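Long-range contacts in outer membrane protein Omp121 (Bacteroides thetaiotaomicron, PDB 5FQ8), which probably imports a substrate across the outer membrane, as a calcium-binding beta-barrel member of the TonB-dependent receptor family: residues M404-T409 with R453-N458; E484-Y489 with M518-L523; S549-K554 with A598-V603. All blocks are in the same frame, centred on the assembly; numbering follows the deposited sequence.

Interaction 1: M404-T409 with R453-N458. With C8E ((hydroxyethyloxy)tri(ethyloxy)octane), chain U; KR0 (3-decanoyloxypropyl decanoate), chain K.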
loop_
_atom_site.group_PDB
_atom_site.type_symbol
_atom_site.label_atom_id
_atom_site.label_comp_id
_atom_site.label_asym_id
_atom_site.label_seq_id
_atom_site.Cartn_x
_atom_site.Cartn_y
_atom_site.Cartn_z
ATOM N N MET B 404 -31.657 1.297 -22.960
ATOM C CA MET B 404 -30.612 1.819 -22.095
ATOM C C MET B 404 -29.954 0.656 -21.387
ATOM O O MET B 404 -30.641 -0.201 -20.837
ATOM C CB MET B 404 -31.169 2.808 -21.066
ATOM C CG MET B 404 -30.217 3.129 -19.914
ATOM S SD MET B 404 -30.718 4.532 -18.902
ATOM C CE MET B 404 -29.453 4.501 -17.662
ATOM N N GLY B 405 -28.632 0.617 -21.403
ATOM C CA GLY B 405 -27.891 -0.444 -20.758
ATOM C C GLY B 405 -26.982 0.110 -19.684
ATOM O O GLY B 405 -26.475 1.221 -19.796
ATOM N N LEU B 406 -26.790 -0.681 -18.634
ATOM C CA LEU B 406 -25.861 -0.372 -17.562
ATOM C C LEU B 406 -25.110 -1.635 -17.206
ATOM O O LEU B 406 -25.721 -2.692 -17.070
ATOM C CB LEU B 406 -26.579 0.162 -16.327
ATOM C CG LEU B 406 -25.696 0.496 -15.132
ATOM C CD1 LEU B 406 -25.342 1.931 -15.220
ATOM C CD2 LEU B 406 -26.391 0.223 -13.842
ATOM N N ASP B 407 -23.794 -1.530 -17.068
ATOM C CA ASP B 407 -22.951 -2.649 -16.671
ATOM C C ASP B 407 -21.876 -2.113 -15.739
ATOM O O ASP B 407 -21.098 -1.237 -16.128
ATOM C CB ASP B 407 -22.343 -3.326 -17.905
ATOM C CG ASP B 407 -21.796 -4.706 -17.622
ATOM O OD1 ASP B 407 -21.446 -5.020 -16.482
ATOM O OD2 ASP B 407 -21.694 -5.491 -18.574
ATOM N N THR B 408 -21.843 -2.624 -14.513
ATOM C CA THR B 408 -20.928 -2.153 -13.485
ATOM C C THR B 408 -20.354 -3.351 -12.746
ATOM O O THR B 408 -21.035 -4.358 -12.544
ATOM C CB THR B 408 -21.627 -1.189 -12.509
ATOM O OG1 THR B 408 -20.909 -1.119 -11.276
ATOM C CG2 THR B 408 -23.031 -1.641 -12.221
ATOM N N THR B 409 -19.088 -3.232 -12.358
ATOM C CA THR B 409 -18.359 -4.340 -11.771
ATOM C C THR B 409 -17.401 -3.817 -10.727
ATOM O O THR B 409 -16.726 -2.814 -10.946
ATOM C CB THR B 409 -17.545 -5.123 -12.805
ATOM O OG1 THR B 409 -18.317 -5.358 -13.979
ATOM C CG2 THR B 409 -17.091 -6.438 -12.224
ATOM N N ARG B 453 -13.109 -0.832 -10.238
ATOM C CA ARG B 453 -14.493 -0.440 -10.432
ATOM C C ARG B 453 -14.653 -0.077 -11.892
ATOM O O ARG B 453 -14.017 0.868 -12.365
ATOM C CB ARG B 453 -14.876 0.734 -9.541
ATOM C CG ARG B 453 -15.004 0.420 -8.079
ATOM C CD ARG B 453 -15.486 1.644 -7.337
ATOM N NE ARG B 453 -16.780 2.142 -7.792
ATOM C CZ ARG B 453 -17.103 3.428 -7.804
ATOM N NH1 ARG B 453 -16.209 4.324 -7.422
ATOM N NH2 ARG B 453 -18.293 3.822 -8.214
ATOM N N ARG B 454 -15.479 -0.838 -12.601
ATOM C CA ARG B 454 -15.769 -0.631 -14.008
ATOM C C ARG B 454 -17.212 -0.213 -14.179
ATOM O O ARG B 454 -18.081 -0.649 -13.432
ATOM C CB ARG B 454 -15.542 -1.903 -14.807
ATOM C CG ARG B 454 -14.157 -2.075 -15.288
ATOM C CD ARG B 454 -13.973 -3.383 -15.990
ATOM N NE ARG B 454 -12.561 -3.715 -16.017
ATOM C CZ ARG B 454 -11.670 -3.106 -16.789
ATOM N NH1 ARG B 454 -12.047 -2.138 -17.610
ATOM N NH2 ARG B 454 -10.403 -3.474 -16.741
ATOM N N ARG B 455 -17.470 0.606 -15.187
ATOM C CA ARG B 455 -18.839 1.041 -15.406
ATOM C C ARG B 455 -19.032 1.562 -16.820
ATOM O O ARG B 455 -18.300 2.443 -17.264
ATOM C CB ARG B 455 -19.209 2.100 -14.375
ATOM C CG ARG B 455 -20.591 2.654 -14.462
ATOM C CD ARG B 455 -20.954 3.334 -13.173
ATOM N NE ARG B 455 -22.328 3.815 -13.194
ATOM C CZ ARG B 455 -22.674 5.072 -13.439
ATOM N NH1 ARG B 455 -21.740 5.985 -13.673
ATOM N NH2 ARG B 455 -23.953 5.413 -13.436
ATOM N N GLU B 456 -20.002 1.017 -17.541
ATOM C CA GLU B 456 -20.319 1.482 -18.878
ATOM C C GLU B 456 -21.806 1.761 -18.966
ATOM O O GLU B 456 -22.615 1.099 -18.321
ATOM C CB GLU B 456 -19.919 0.466 -19.937
ATOM C CG GLU B 456 -18.568 -0.211 -19.698
ATOM C CD GLU B 456 -18.239 -1.237 -20.759
ATOM O OE1 GLU B 456 -19.118 -1.480 -21.609
ATOM O OE2 GLU B 456 -17.116 -1.791 -20.751
ATOM N N ILE B 457 -22.166 2.759 -19.754
ATOM C CA ILE B 457 -23.567 3.099 -19.941
ATOM C C ILE B 457 -23.807 3.325 -21.416
ATOM O O ILE B 457 -23.039 4.030 -22.075
ATOM C CB ILE B 457 -23.987 4.346 -19.148
ATOM C CG1 ILE B 457 -24.059 4.028 -17.669
ATOM C CG2 ILE B 457 -25.330 4.836 -19.623
ATOM C CD1 ILE B 457 -24.339 5.239 -16.836
ATOM N N ASN B 458 -24.873 2.733 -21.936
ATOM C CA ASN B 458 -25.194 2.843 -23.343
ATOM C C ASN B 458 -26.648 3.227 -23.493
ATOM O O ASN B 458 -27.514 2.651 -22.836
ATOM C CB ASN B 458 -24.898 1.536 -24.063
ATOM C CG ASN B 458 -24.887 1.700 -25.546
ATOM O OD1 ASN B 458 -23.971 2.295 -26.103
ATOM N ND2 ASN B 458 -25.912 1.180 -26.207
HETATM C C8 C8E U . -26.214 7.419 -14.033
HETATM O O9 C8E U . -26.636 6.080 -13.917
HETATM C C10 C8E U . -27.967 5.967 -14.356
HETATM C C11 C8E U . -28.740 4.905 -13.580
HETATM O O12 C8E U . -29.700 4.372 -14.466
HETATM C C13 C8E U . -30.519 3.369 -13.918
HETATM C C14 C8E U . -31.244 2.670 -15.066
HETATM O O15 C8E U . -30.347 1.878 -15.815
HETATM C C16 C8E U . -31.024 0.961 -16.639
HETATM C C1 KR0 K . -24.082 10.277 -22.873
HETATM O O1 KR0 K . -25.359 10.306 -23.506
HETATM C C2 KR0 K . -23.824 8.834 -22.494
HETATM C C3 KR0 K . -23.912 8.643 -20.997
HETATM C C4 KR0 K . -28.661 10.126 -17.403
HETATM O O4 KR0 K . -25.251 8.697 -20.519
HETATM C C5 KR0 K . -25.437 8.791 -19.080
HETATM C C6 KR0 K . -29.619 9.312 -18.280
HETATM C C7 KR0 K . -26.506 10.909 -22.846
HETATM C C8 KR0 K . -30.924 8.915 -17.587
HETATM O O8 KR0 K . -24.445 8.846 -18.390
HETATM C C9 KR0 K . -31.787 8.000 -18.465
HETATM O O9 KR0 K . -26.385 11.984 -22.295
HETATM C C10 KR0 K . -26.794 8.805 -18.424
HETATM C C11 KR0 K . -27.249 10.198 -17.997
HETATM C C12 KR0 K . -27.847 10.223 -22.833
HETATM C C13 KR0 K . -28.931 11.248 -23.141
HETATM C C14 KR0 K . -33.239 7.910 -17.982
HETATM C C15 KR0 K . -34.002 6.742 -18.602
HETATM C C16 KR0 K . -35.346 6.506 -17.953
HETATM C C17 KR0 K . -30.211 10.590 -23.643
HETATM C C18 KR0 K . -31.273 10.428 -22.563
HETATM C C19 KR0 K . -32.444 9.621 -23.118
HETATM C C20 KR0 K . -33.700 9.677 -22.252
HETATM C C21 KR0 K . -34.802 8.794 -22.844
HETATM C C22 KR0 K . -36.184 9.145 -22.291
HETATM C C23 KR0 K . -37.252 8.121 -22.622
#
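Backbone hydrogen bonds carry most of this contact: residues 404-409 and 453-458 run antiparallel at 176°, and Gly405 with Asn458, Asp407 with Glu456 and Thr409 with Arg454 each exchange two N-H...O bonds. Within the first pair the two bonds differ. Gly405 N meets Asn458 O at 2.7 Å in the carbonyl plane, whereas Asn458 N approaches Gly405 O from above that plane. CA-H...O contacts fill in between, one being Thr408 CA to Arg454 O at 3.2 Å.

Both segments belong to neighbouring strands, 398-417 and 446-469, of the transmembrane barrel wall, and the two faces of that wall have different partners. The face bearing Asp407, Glu456 and Asn458 looks inward to the plug: Asn110 bonds to Asp407 and Glu456, and Asp407 also forms a salt bridge with Arg383. On the face of Leu406, Thr408, Arg455 and Ile457, the Leu406-Ile457 pair is apolar. Leu406, its CG anti to the backbone N (chi1 179°), lies alongside Ile457 and brings CD1 to 3.5 Å from Ile457 CG1. Tyr314 of the second subunit packs on Leu406 there.

Bound amphiphiles extend this outer face. The extended Arg455 chain places NH2 2.8 Å from O9 of C8E, near the guanidinium plane, while Ile457 CD1 sits over one face of that group, offset toward its rim. Met404, extended throughout, splits its tip between two molecules: CE comes to 3.2 Å from O12 of C8E, and SD lies 3.7 Å from C9 of KR0.

Interaction 2: E484-Y489 with M518-L523. With KR0 (3-decanoyloxypropyl decanoate), chain K.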
loop_
_atom_site.group_PDB
_atom_site.type_symbol
_atom_site.label_atom_id
_atom_site.label_comp_id
_atom_site.label_asym_id
_atom_site.label_seq_id
_atom_site.Cartn_x
_atom_site.Cartn_y
_atom_site.Cartn_z
ATOM N N GLU B 484 -20.646 5.728 -22.525
ATOM C CA GLU B 484 -19.801 6.243 -21.459
ATOM C C GLU B 484 -19.158 5.057 -20.765
ATOM O O GLU B 484 -19.854 4.250 -20.160
ATOM C CB GLU B 484 -20.611 7.077 -20.477
ATOM C CG GLU B 484 -19.758 7.870 -19.504
ATOM C CD GLU B 484 -20.533 8.416 -18.335
ATOM O OE1 GLU B 484 -20.783 7.660 -17.376
ATOM O OE2 GLU B 484 -20.898 9.604 -18.377
ATOM N N ARG B 485 -17.842 4.950 -20.834
ATOM C CA ARG B 485 -17.129 3.832 -20.234
ATOM C C ARG B 485 -16.129 4.371 -19.223
ATOM O O ARG B 485 -15.406 5.325 -19.515
ATOM C CB ARG B 485 -16.440 2.982 -21.309
ATOM C CG ARG B 485 -17.413 2.240 -22.208
ATOM C CD ARG B 485 -16.724 1.327 -23.193
ATOM N NE ARG B 485 -16.392 2.031 -24.419
ATOM C CZ ARG B 485 -15.484 1.607 -25.274
ATOM N NH1 ARG B 485 -14.838 0.492 -25.015
ATOM N NH2 ARG B 485 -15.224 2.289 -26.370
ATOM N N LYS B 486 -16.097 3.774 -18.039
ATOM C CA LYS B 486 -15.268 4.271 -16.954
ATOM C C LYS B 486 -14.653 3.102 -16.215
ATOM O O LYS B 486 -15.322 2.111 -15.940
ATOM C CB LYS B 486 -16.079 5.137 -15.988
ATOM C CG LYS B 486 -15.319 5.704 -14.804
ATOM C CD LYS B 486 -16.245 6.475 -13.889
ATOM C CE LYS B 486 -15.500 7.129 -12.749
ATOM N NZ LYS B 486 -16.391 7.755 -11.739
ATOM N N VAL B 487 -13.378 3.210 -15.908
ATOM C CA VAL B 487 -12.717 2.234 -15.060
ATOM C C VAL B 487 -11.880 3.011 -14.066
ATOM O O VAL B 487 -11.366 4.084 -14.387
ATOM C CB VAL B 487 -11.876 1.241 -15.888
ATOM C CG1 VAL B 487 -10.990 1.972 -16.830
ATOM C CG2 VAL B 487 -11.060 0.354 -15.006
ATOM N N SER B 488 -11.804 2.509 -12.841
ATOM C CA SER B 488 -10.893 3.059 -11.859
ATOM C C SER B 488 -10.483 1.932 -10.936
ATOM O O SER B 488 -11.131 0.894 -10.884
ATOM C CB SER B 488 -11.521 4.223 -11.086
ATOM O OG SER B 488 -12.326 3.804 -9.998
ATOM N N TYR B 489 -9.374 2.117 -10.239
ATOM C CA TYR B 489 -8.994 1.146 -9.229
ATOM C C TYR B 489 -8.185 1.838 -8.154
ATOM O O TYR B 489 -7.825 3.003 -8.278
ATOM C CB TYR B 489 -8.217 -0.046 -9.812
ATOM C CG TYR B 489 -6.848 0.266 -10.368
ATOM C CD1 TYR B 489 -5.762 0.454 -9.534
ATOM C CD2 TYR B 489 -6.638 0.333 -11.726
ATOM C CE1 TYR B 489 -4.531 0.729 -10.034
ATOM C CE2 TYR B 489 -5.403 0.606 -12.233
ATOM C CZ TYR B 489 -4.353 0.803 -11.382
ATOM O OH TYR B 489 -3.112 1.073 -11.889
ATOM N N MET B 518 -7.703 5.928 -12.948
ATOM C CA MET B 518 -9.057 6.096 -13.457
ATOM C C MET B 518 -9.027 6.556 -14.906
ATOM O O MET B 518 -8.270 7.459 -15.240
ATOM C CB MET B 518 -9.842 7.118 -12.638
ATOM C CG MET B 518 -11.112 7.543 -13.345
ATOM S SD MET B 518 -11.488 9.263 -13.183
ATOM C CE MET B 518 -12.504 9.530 -14.609
ATOM N N GLU B 519 -9.881 5.969 -15.752
ATOM C CA GLU B 519 -10.079 6.433 -17.121
ATOM C C GLU B 519 -11.554 6.670 -17.397
ATOM O O GLU B 519 -12.418 6.010 -16.828
ATOM C CB GLU B 519 -9.579 5.440 -18.157
ATOM C CG GLU B 519 -8.258 4.829 -17.891
ATOM C CD GLU B 519 -7.945 3.787 -18.898
ATOM O OE1 GLU B 519 -8.900 3.326 -19.537
ATOM O OE2 GLU B 519 -6.765 3.437 -19.075
ATOM N N LEU B 520 -11.835 7.587 -18.318
ATOM C CA LEU B 520 -13.206 7.900 -18.696
ATOM C C LEU B 520 -13.240 8.337 -20.147
ATOM O O LEU B 520 -12.417 9.144 -20.572
ATOM C CB LEU B 520 -13.774 8.992 -17.805
ATOM C CG LEU B 520 -15.205 9.432 -18.041
ATOM C CD1 LEU B 520 -16.115 8.318 -17.662
ATOM C CD2 LEU B 520 -15.512 10.643 -17.209
ATOM N N ARG B 521 -14.187 7.809 -20.901
ATOM C CA ARG B 521 -14.297 8.116 -22.317
ATOM C C ARG B 521 -15.758 8.167 -22.698
ATOM O O ARG B 521 -16.572 7.415 -22.170
ATOM C CB ARG B 521 -13.590 7.079 -23.172
ATOM C CG ARG B 521 -14.117 5.688 -22.974
ATOM C CD ARG B 521 -13.297 4.655 -23.704
ATOM N NE ARG B 521 -13.233 4.925 -25.126
ATOM C CZ ARG B 521 -12.341 4.376 -25.931
ATOM N NH1 ARG B 521 -11.455 3.533 -25.435
ATOM N NH2 ARG B 521 -12.336 4.676 -27.220
ATOM N N ARG B 522 -16.083 9.058 -23.613
ATOM C CA ARG B 522 -17.459 9.245 -24.033
ATOM C C ARG B 522 -17.540 9.267 -25.548
ATOM O O ARG B 522 -16.586 9.630 -26.237
ATOM C CB ARG B 522 -18.048 10.520 -23.454
ATOM C CG ARG B 522 -18.301 10.437 -21.973
ATOM C CD ARG B 522 -19.007 11.666 -21.437
ATOM N NE ARG B 522 -19.301 11.495 -20.022
ATOM C CZ ARG B 522 -18.870 12.295 -19.056
ATOM N NH1 ARG B 522 -18.137 13.353 -19.346
ATOM N NH2 ARG B 522 -19.194 12.035 -17.802
ATOM N N LEU B 523 -18.694 8.859 -26.055
ATOM C CA LEU B 523 -18.935 8.826 -27.485
ATOM C C LEU B 523 -20.403 9.097 -27.731
ATOM O O LEU B 523 -21.262 8.637 -26.979
ATOM C CB LEU B 523 -18.547 7.476 -28.077
ATOM C CG LEU B 523 -18.802 7.273 -29.567
ATOM C CD1 LEU B 523 -17.630 7.750 -30.373
ATOM C CD2 LEU B 523 -19.050 5.831 -29.836
HETATM C C1 KR0 K . -24.082 10.277 -22.873
HETATM O O1 KR0 K . -25.359 10.306 -23.506
HETATM C C2 KR0 K . -23.824 8.834 -22.494
HETATM C C3 KR0 K . -23.912 8.643 -20.997
HETATM C C4 KR0 K . -28.661 10.126 -17.403
HETATM O O4 KR0 K . -25.251 8.697 -20.519
HETATM C C5 KR0 K . -25.437 8.791 -19.080
HETATM C C6 KR0 K . -29.619 9.312 -18.280
HETATM C C7 KR0 K . -26.506 10.909 -22.846
HETATM C C8 KR0 K . -30.924 8.915 -17.587
HETATM O O8 KR0 K . -24.445 8.846 -18.390
HETATM C C9 KR0 K . -31.787 8.000 -18.465
HETATM O O9 KR0 K . -26.385 11.984 -22.295
HETATM C C10 KR0 K . -26.794 8.805 -18.424
HETATM C C11 KR0 K . -27.249 10.198 -17.997
HETATM C C12 KR0 K . -27.847 10.223 -22.833
HETATM C C13 KR0 K . -28.931 11.248 -23.141
HETATM C C14 KR0 K . -33.239 7.910 -17.982
HETATM C C15 KR0 K . -34.002 6.742 -18.602
HETATM C C16 KR0 K . -35.346 6.506 -17.953
HETATM C C17 KR0 K . -30.211 10.590 -23.643
HETATM C C18 KR0 K . -31.273 10.428 -22.563
HETATM C C19 KR0 K . -32.444 9.621 -23.118
HETATM C C20 KR0 K . -33.700 9.677 -22.252
HETATM C C21 KR0 K . -34.802 8.794 -22.844
HETATM C C22 KR0 K . -36.184 9.145 -22.291
HETATM C C23 KR0 K . -37.252 8.121 -22.622
#
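This is an antiparallel beta ladder of the transmembrane barrel wall, formed where strands 472-495 and 513-534 run side by side at 176°. Its backbone bonds link Arg485 with Arg521 and Val487 with Glu519, two per pair; Glu519 N to Val487 O is 2.8 Å long and lies nearly along the C=O axis.

Apolar packing follows on the face shared by Lys486, Leu520 and Met518. Lys486 and Leu520 cross obliquely, Leu520 CD1 lying 3.6 Å from Lys486 CB, and an apolar side chain of another protein's chain packs on Leu520.

Two kinds of charged contact remain. On the face turned toward the plug, the guanidinium of Arg485 stacks flat on that of Arg521, centres 4.2 Å apart and planes at 23°; this like-charge pair is probably eased by Asp597, in salt bridge with Arg521, while Asn483 accepts from Arg485 NE. On the other face Arg522 forms a salt bridge with Glu484, whose CB also touches C3 of KR0 at 3.7 Å. An alanine here would remove the carboxylate and would probably leave the Arg522 guanidinium less firmly oriented, although CB would stay against KR0. Arg522 NE meets the anti lone pair of Glu484 OE2 at 3.0 Å, while NH2 reaches the same oxygen from above the carboxylate plane.

Interaction 3: S549-K554 with A598-V603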
loop_
_atom_site.group_PDB
_atom_site.type_symbol
_atom_site.label_atom_id
_atom_site.label_comp_id
_atom_site.label_asym_id
_atom_site.label_seq_id
_atom_site.Cartn_x
_atom_site.Cartn_y
_atom_site.Cartn_z
ATOM N N SER B 549 -16.137 11.354 -30.777
ATOM C CA SER B 549 -15.429 10.605 -29.755
ATOM C C SER B 549 -14.651 11.534 -28.837
ATOM O O SER B 549 -14.069 12.529 -29.280
ATOM C CB SER B 549 -14.479 9.598 -30.376
ATOM O OG SER B 549 -13.912 8.792 -29.370
ATOM N N SER B 550 -14.634 11.192 -27.556
ATOM C CA SER B 550 -13.839 11.971 -26.627
ATOM C C SER B 550 -12.349 11.684 -26.745
ATOM O O SER B 550 -11.545 12.512 -26.320
ATOM C CB SER B 550 -14.303 11.721 -25.201
ATOM O OG SER B 550 -13.537 10.699 -24.617
ATOM N N THR B 551 -11.950 10.555 -27.319
ATOM C CA THR B 551 -10.541 10.207 -27.333
ATOM C C THR B 551 -9.821 10.666 -28.583
ATOM O O THR B 551 -8.656 10.313 -28.766
ATOM C CB THR B 551 -10.365 8.710 -27.159
ATOM O OG1 THR B 551 -11.066 8.027 -28.193
ATOM C CG2 THR B 551 -10.910 8.276 -25.840
ATOM N N LEU B 552 -10.443 11.411 -29.398
ATOM C CA LEU B 552 -9.744 12.004 -30.520
ATOM C C LEU B 552 -9.516 13.491 -30.273
ATOM O O LEU B 552 -10.217 14.095 -29.462
ATOM C CB LEU B 552 -10.545 11.800 -31.809
ATOM C CG LEU B 552 -10.575 10.364 -32.358
ATOM C CD1 LEU B 552 -11.517 10.228 -33.525
ATOM C CD2 LEU B 552 -9.189 9.912 -32.764
ATOM N N PRO B 553 -8.531 14.119 -30.924
ATOM C CA PRO B 553 -8.265 15.540 -30.675
ATOM C C PRO B 553 -9.517 16.395 -30.795
ATOM O O PRO B 553 -10.390 16.137 -31.621
ATOM C CB PRO B 553 -7.241 15.896 -31.755
ATOM C CG PRO B 553 -6.542 14.668 -32.026
ATOM C CD PRO B 553 -7.526 13.548 -31.833
ATOM N N LYS B 554 -9.589 17.427 -29.952
ATOM C CA LYS B 554 -10.797 18.236 -29.862
ATOM C C LYS B 554 -11.230 18.762 -31.221
ATOM O O LYS B 554 -12.425 18.863 -31.500
ATOM C CB LYS B 554 -10.581 19.400 -28.886
ATOM C CG LYS B 554 -10.592 18.999 -27.416
ATOM C CD LYS B 554 -10.543 20.189 -26.468
ATOM C CE LYS B 554 -9.123 20.724 -26.358
ATOM N NZ LYS B 554 -8.941 21.735 -25.279
ATOM N N ALA B 598 -9.405 6.330 -30.628
ATOM C CA ALA B 598 -8.219 5.833 -29.962
ATOM C C ALA B 598 -8.513 5.515 -28.505
ATOM O O ALA B 598 -9.588 5.795 -27.983
ATOM C CB ALA B 598 -7.090 6.850 -30.072
ATOM N N ASP B 599 -7.531 4.900 -27.861
ATOM C CA ASP B 599 -7.573 4.668 -26.433
ATOM C C ASP B 599 -7.510 6.005 -25.690
ATOM O O ASP B 599 -7.214 7.051 -26.267
ATOM C CB ASP B 599 -6.421 3.751 -26.034
ATOM C CG ASP B 599 -6.743 2.897 -24.841
ATOM O OD1 ASP B 599 -7.485 3.376 -23.958
ATOM O OD2 ASP B 599 -6.248 1.750 -24.790
ATOM N N VAL B 600 -7.801 5.974 -24.391
ATOM C CA VAL B 600 -7.926 7.232 -23.667
ATOM C C VAL B 600 -6.573 7.914 -23.526
ATOM O O VAL B 600 -5.524 7.262 -23.416
ATOM C CB VAL B 600 -8.565 7.041 -22.283
ATOM C CG1 VAL B 600 -10.040 6.918 -22.420
ATOM C CG2 VAL B 600 -7.982 5.844 -21.595
ATOM N N TYR B 601 -6.603 9.247 -23.525
ATOM C CA TYR B 601 -5.461 10.052 -23.125
ATOM C C TYR B 601 -4.229 9.704 -23.960
ATOM O O TYR B 601 -3.267 9.112 -23.486
ATOM C CB TYR B 601 -5.170 9.844 -21.638
ATOM C CG TYR B 601 -6.373 9.792 -20.737
ATOM C CD1 TYR B 601 -7.390 10.717 -20.850
ATOM C CD2 TYR B 601 -6.476 8.819 -19.763
ATOM C CE1 TYR B 601 -8.470 10.666 -20.016
ATOM C CE2 TYR B 601 -7.548 8.763 -18.929
ATOM C CZ TYR B 601 -8.545 9.680 -19.056
ATOM O OH TYR B 601 -9.627 9.618 -18.219
ATOM N N MET B 602 -4.300 10.077 -25.227
ATOM C CA MET B 602 -3.189 9.886 -26.141
ATOM C C MET B 602 -2.842 11.152 -26.891
ATOM O O MET B 602 -1.973 11.116 -27.761
ATOM C CB MET B 602 -3.501 8.756 -27.132
ATOM C CG MET B 602 -3.696 7.412 -26.447
ATOM S SD MET B 602 -3.998 6.035 -27.538
ATOM C CE MET B 602 -2.396 5.740 -28.248
ATOM N N VAL B 603 -3.477 12.265 -26.562
ATOM C CA VAL B 603 -3.267 13.530 -27.248
ATOM C C VAL B 603 -2.338 14.452 -26.468
ATOM O O VAL B 603 -1.445 15.071 -27.042
ATOM C CB VAL B 603 -4.627 14.209 -27.513
ATOM C CG1 VAL B 603 -4.433 15.520 -28.229
ATOM C CG2 VAL B 603 -5.496 13.292 -28.314
#
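Thr551 makes the one hydrogen bond across this contact: its OG1 donates to Ala598 O at 2.7 Å, reaching the oxygen from above the carbonyl plane. The torsion explains the reach, because OG1 sits between the backbone N and the carbonyl carbon (chi1 58°) and so faces the opposite loop, while CG2 is left anti to the carbonyl carbon. That methyl crosses Val600 obliquely and touches its CG1 at 3.8 Å. A second apolar touch closes the other end, where Val603 crosses Pro553 obliquely, Val603 CG2 lying 4.1 Å from Pro553 CD. Between them Ala598 CB lies 4.0 Å from Thr551 O.

The next shell holds these groups in place. Thr551 N gives a weak hydrogen bond to Ser549 OG, and that hydroxyl is also hydrogen-bonded to Asp597 OD2, so the residue just before Ala598 is tied to the start of the Thr551 loop. In the partner loop Val600 N bonds to Asp599 OD1 at 2.7 Å through the anti lone pair of that oxygen. Val600 CB then lies over the centre of the Tyr601 ring, and Tyr601 OH is hydrogen-bonded to Leu520 N.

Further out, neither segment is a regular strand; they are loops that follow barrel strands 538-549 and 582-596. Ile676 of strand 661-680 packs against both Leu552 and Ala598, and the chain of another protein hydrogen-bonds to Tyr601 N.

The chemistry is that of a small buried seam between loops: the two segments exchange no backbone hydrogen bonds, and the Thr551 hydroxyl gives the buried Ala598 carbonyl a partner from across the gap.

How the interactions relate
The contacts come in series along the chain, each closing before the next opens. Interactions 1 and 2 have centres 10 Å apart and belong to one continuous run of barrel wall, since strands 446-469 and 472-495 follow each other in sequence and pair side by side; both also touch KR0 and the second subunit. Interaction 3 lies 12 Å between centres from interaction 2, which it meets through a probable bond from Arg522 O to Ser550 N and through packing of Glu519 on Val600. It is 20 Å between centres from interaction 1 and does not touch it. Interaction 2 therefore joins the lipid-facing wall to the loops beyond strands 538-549 and 582-596, and another protein's chain reaches both interaction 2 and interaction 3.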